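Local coordinates for flagellar protein FlgA (Thermotoga maritima, PDB 3FRN) that probably acts in the periplasm as a chaperone for assembly of the P-ring of the flagellar basal body, at residues Leu5-Thr10 / Val45-Leu50. Sequence-based numbering, arbitrary orientation.
Sequences LTLKET and VTRDLL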
ATOM      1  N   LEU A   5      15.187 -28.066   9.433  1.00 40.42           N
ATOM      2  CA  LEU A   5      14.010 -28.553   8.737  1.00 36.52           C
ATOM      3  C   LEU A   5      13.695 -27.651   7.558  1.00 36.23           C
ATOM      4  O   LEU A   5      13.598 -26.432   7.705  1.00 38.28           O
ATOM      5  CB  LEU A   5      12.816 -28.637   9.689  1.00 35.05           C
ATOM      6  CG  LEU A   5      13.040 -29.359  11.023  1.00 32.59           C
ATOM      7  CD1 LEU A   5      11.970 -28.981  12.037  1.00 35.86           C
ATOM      8  CD2 LEU A   5      13.104 -30.869  10.851  1.00 34.01           C
ATOM      9  N   THR A   6      13.550 -28.260   6.386  1.00 34.32           N
ATOM     10  CA  THR A   6      13.163 -27.532   5.187  1.00 30.72           C
ATOM     11  C   THR A   6      11.663 -27.259   5.195  1.00 32.59           C
ATOM     12  O   THR A   6      10.854 -28.153   5.458  1.00 33.16           O
ATOM     13  CB  THR A   6      13.558 -28.287   3.915  1.00 25.97           C
ATOM     14  OG1 THR A   6      14.926 -28.704   4.013  1.00 21.94           O
ATOM     15  CG2 THR A   6      13.398 -27.396   2.697  1.00 19.17           C
ATOM     16  N   LEU A   7      11.305 -26.011   4.911  1.00 35.47           N
ATOM     17  CA  LEU A   7       9.917 -25.576   4.915  1.00 34.22           C
ATOM     18  C   LEU A   7       9.251 -25.777   3.561  1.00 32.84           C
ATOM     19  O   LEU A   7       9.879 -25.581   2.520  1.00 34.13           O
ATOM     20  CB  LEU A   7       9.840 -24.097   5.307  1.00 36.00           C
ATOM     21  CG  LEU A   7      10.217 -23.727   6.746  1.00 39.43           C
ATOM     22  CD1 LEU A   7      10.448 -22.237   6.862  1.00 32.92           C
ATOM     23  CD2 LEU A   7       9.145 -24.179   7.728  1.00 35.74           C
ATOM     24  N   LYS A   8       7.988 -26.199   3.588  1.00 33.87           N
ATOM     25  CA  LYS A   8       7.168 -26.248   2.384  0.50 36.70           C
ATOM     26  C   LYS A   8       6.887 -24.822   1.913  1.00 35.33           C
ATOM     27  O   LYS A   8       6.881 -23.886   2.711  1.00 38.04           O
ATOM     28  CB  LYS A   8       5.846 -26.970   2.659  0.50 36.17           C
ATOM     29  CG  LYS A   8       5.966 -28.471   2.890  0.50 41.65           C
ATOM     30  CD  LYS A   8       4.579 -29.107   2.969  0.50 42.99           C
ATOM     31  CE  LYS A   8       4.651 -30.612   3.190  0.50 51.70           C
ATOM     32  NZ  LYS A   8       4.755 -30.962   4.631  0.50 50.42           N
ATOM     33  N   GLU A   9       6.660 -24.653   0.616  1.00 35.55           N
ATOM     34  CA  GLU A   9       6.344 -23.335   0.075  1.00 37.53           C
ATOM     35  C   GLU A   9       4.899 -22.968   0.391  1.00 40.98           C
ATOM     36  O   GLU A   9       4.624 -21.883   0.913  1.00 41.35           O
ATOM     37  CB  GLU A   9       6.576 -23.303  -1.431  1.00 38.06           C
ATOM     38  CG  GLU A   9       6.257 -21.971  -2.089  1.00 34.66           C
ATOM     39  CD  GLU A   9       6.205 -22.085  -3.599  1.00 44.34           C
ATOM     40  OE1 GLU A   9       6.854 -21.268  -4.283  1.00 47.12           O
ATOM     41  OE2 GLU A   9       5.525 -23.004  -4.107  1.00 51.20           O
ATOM     42  N   THR A  10       3.981 -23.876   0.057  1.00 37.30           N
ATOM     43  CA  THR A  10       2.566 -23.693   0.345  1.00 40.29           C
ATOM     44  C   THR A  10       1.955 -24.966   0.942  1.00 42.29           C
ATOM     45  O   THR A  10       2.532 -26.056   0.853  1.00 45.21           O
ATOM     46  CB  THR A  10       1.746 -23.284  -0.916  1.00 39.91           C
ATOM     47  OG1 THR A  10       1.724 -24.367  -1.850  1.00 37.55           O
ATOM     48  CG2 THR A  10       2.311 -22.022  -1.600  1.00 37.33           C
ATOM     49  N   VAL A  45       2.994 -18.697   7.870  1.00 47.36           N
ATOM     50  CA  VAL A  45       3.865 -19.115   8.959  1.00 41.97           C
ATOM     51  C   VAL A  45       5.215 -18.436   8.790  1.00 43.80           C
ATOM     52  O   VAL A  45       5.928 -18.687   7.817  1.00 44.42           O
ATOM     53  CB  VAL A  45       4.078 -20.636   9.008  1.00 40.94           C
ATOM     54  CG1 VAL A  45       5.047 -20.994  10.134  1.00 30.22           C
ATOM     55  CG2 VAL A  45       2.771 -21.357   9.206  1.00 33.24           C
ATOM     56  N   THR A  46       5.557 -17.578   9.744  1.00 39.14           N
ATOM     57  CA  THR A  46       6.785 -16.796   9.677  1.00 40.22           C
ATOM     58  C   THR A  46       7.919 -17.419  10.485  1.00 39.33           C
ATOM     59  O   THR A  46       7.689 -18.299  11.318  1.00 42.42           O
ATOM     60  CB  THR A  46       6.547 -15.382  10.213  1.00 41.54           C
ATOM     61  OG1 THR A  46       6.044 -15.466  11.552  1.00 46.45           O
ATOM     62  CG2 THR A  46       5.541 -14.649   9.345  1.00 44.53           C
ATOM     63  N   ARG A  47       9.140 -16.937  10.240  1.00 37.29           N
ATOM     64  CA  ARG A  47      10.328 -17.364  10.970  1.00 39.24           C
ATOM     65  C   ARG A  47      10.276 -16.902  12.416  1.00 40.17           C
ATOM     66  O   ARG A  47      10.811 -17.570  13.305  1.00 40.54           O
ATOM     67  CB  ARG A  47      11.595 -16.805  10.320  1.00 36.80           C
ATOM     68  CG  ARG A  47      11.807 -17.234   8.891  1.00 32.31           C
ATOM     69  CD  ARG A  47      11.824 -18.738   8.788  1.00 33.59           C
ATOM     70  NE  ARG A  47      12.005 -19.176   7.412  1.00 30.24           N
ATOM     71  CZ  ARG A  47      13.150 -19.608   6.905  1.00 27.35           C
ATOM     72  NH1 ARG A  47      13.205 -19.987   5.637  1.00 33.25           N
ATOM     73  NH2 ARG A  47      14.238 -19.660   7.661  1.00 19.09           N
ATOM     74  N   ASP A  48       9.651 -15.747  12.634  1.00 38.53           N
ATOM     75  CA  ASP A  48       9.474 -15.194  13.976  1.00 41.13           C
ATOM     76  C   ASP A  48       8.510 -16.050  14.803  1.00 41.42           C
ATOM     77  O   ASP A  48       8.665 -16.165  16.016  1.00 38.03           O
ATOM     78  CB  ASP A  48       8.980 -13.749  13.900  1.00 38.96           C
ATOM     79  CG  ASP A  48       9.347 -12.931  15.134  1.00 50.18           C
ATOM     80  OD1 ASP A  48       8.595 -11.978  15.439  1.00 55.37           O
ATOM     81  OD2 ASP A  48      10.381 -13.225  15.789  1.00 50.93           O
ATOM     82  N   LEU A  49       7.521 -16.648  14.142  1.00 36.95           N
ATOM     83  CA  LEU A  49       6.643 -17.617  14.793  1.00 40.95           C
ATOM     84  C   LEU A  49       7.428 -18.876  15.150  1.00 42.21           C
ATOM     85  O   LEU A  49       7.320 -19.397  16.268  1.00 47.40           O
ATOM     86  CB  LEU A  49       5.454 -17.977  13.896  1.00 39.41           C
ATOM     87  CG  LEU A  49       4.344 -18.778  14.586  1.00 41.58           C
ATOM     88  CD1 LEU A  49       3.705 -17.958  15.703  1.00 50.76           C
ATOM     89  CD2 LEU A  49       3.297 -19.242  13.603  1.00 44.58           C
ATOM     90  N   LEU A  50       8.246 -19.339  14.210  1.00 39.27           N
ATOM     91  CA  LEU A  50       9.011 -20.562  14.409  1.00 35.08           C
ATOM     92  C   LEU A  50      10.106 -20.398  15.450  1.00 36.00           C
ATOM     93  O   LEU A  50      10.404 -21.343  16.176  1.00 40.72           O
ATOM     94  CB  LEU A  50       9.569 -21.088  13.081  1.00 32.99           C
ATOM     95  CG  LEU A  50       8.513 -21.617  12.091  1.00 37.39           C
ATOM     96  CD1 LEU A  50       9.088 -21.781  10.680  1.00 27.50           C
ATOM     97  CD2 LEU A  50       7.891 -22.930  12.581  1.00 18.66           C
TER
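Leu-7 and Leu-50 share one torsional habit, with CG beside the backbone N (chi1 -68° in both), and this helps bring the two side-chain ends tip to tip in the N-terminal domain of FlgA. There the chain leaving strand 4-6 faces the N-terminal end of helix 47-53. The tips meet where Leu-7 CD2 lies 3.8 Å from Leu-50 CD1, an apolar touch between two buried residues. Leucine suits position 7 because it is apolar and its two methyls can meet different partners, CD2 facing Leu-50 and CD1 Arg-47. The backbones stay well apart: the nearest CA atoms across the two segments, those of Leu-7 and Val-45, are 9.7 Å distant. Phe-59 of strand 58-60, which runs parallel to strand 4-6, packs against both leucines, while Val-65 adds a further apolar surface beside Leu-7.

The chain of Arg-47 bends at chi2 (-56°) and passes at a slant across Leu-7. CD1 lies over one face of the guanidinium. Arginine fits this edge of the core because its flat face tolerates a methyl group while its N-H groups bond elsewhere: NH1 donates to the carbonyl O of Pro-62, and NE makes a weak bond to that of Glu-63. Those carbonyls hold the group against the loop before strand 65-69.

The CB of Thr-46, the helix N-cap, points away from residues 5-10, and its hydroxyl serves the first turn instead. A short side chain with an acceptor near the backbone suits an N-cap: OG1 takes the amide of Leu-49, which also bonds weakly to Thr-46 O, with Leu-49 N donating to Thr-46 OG1 over 3.2 Å.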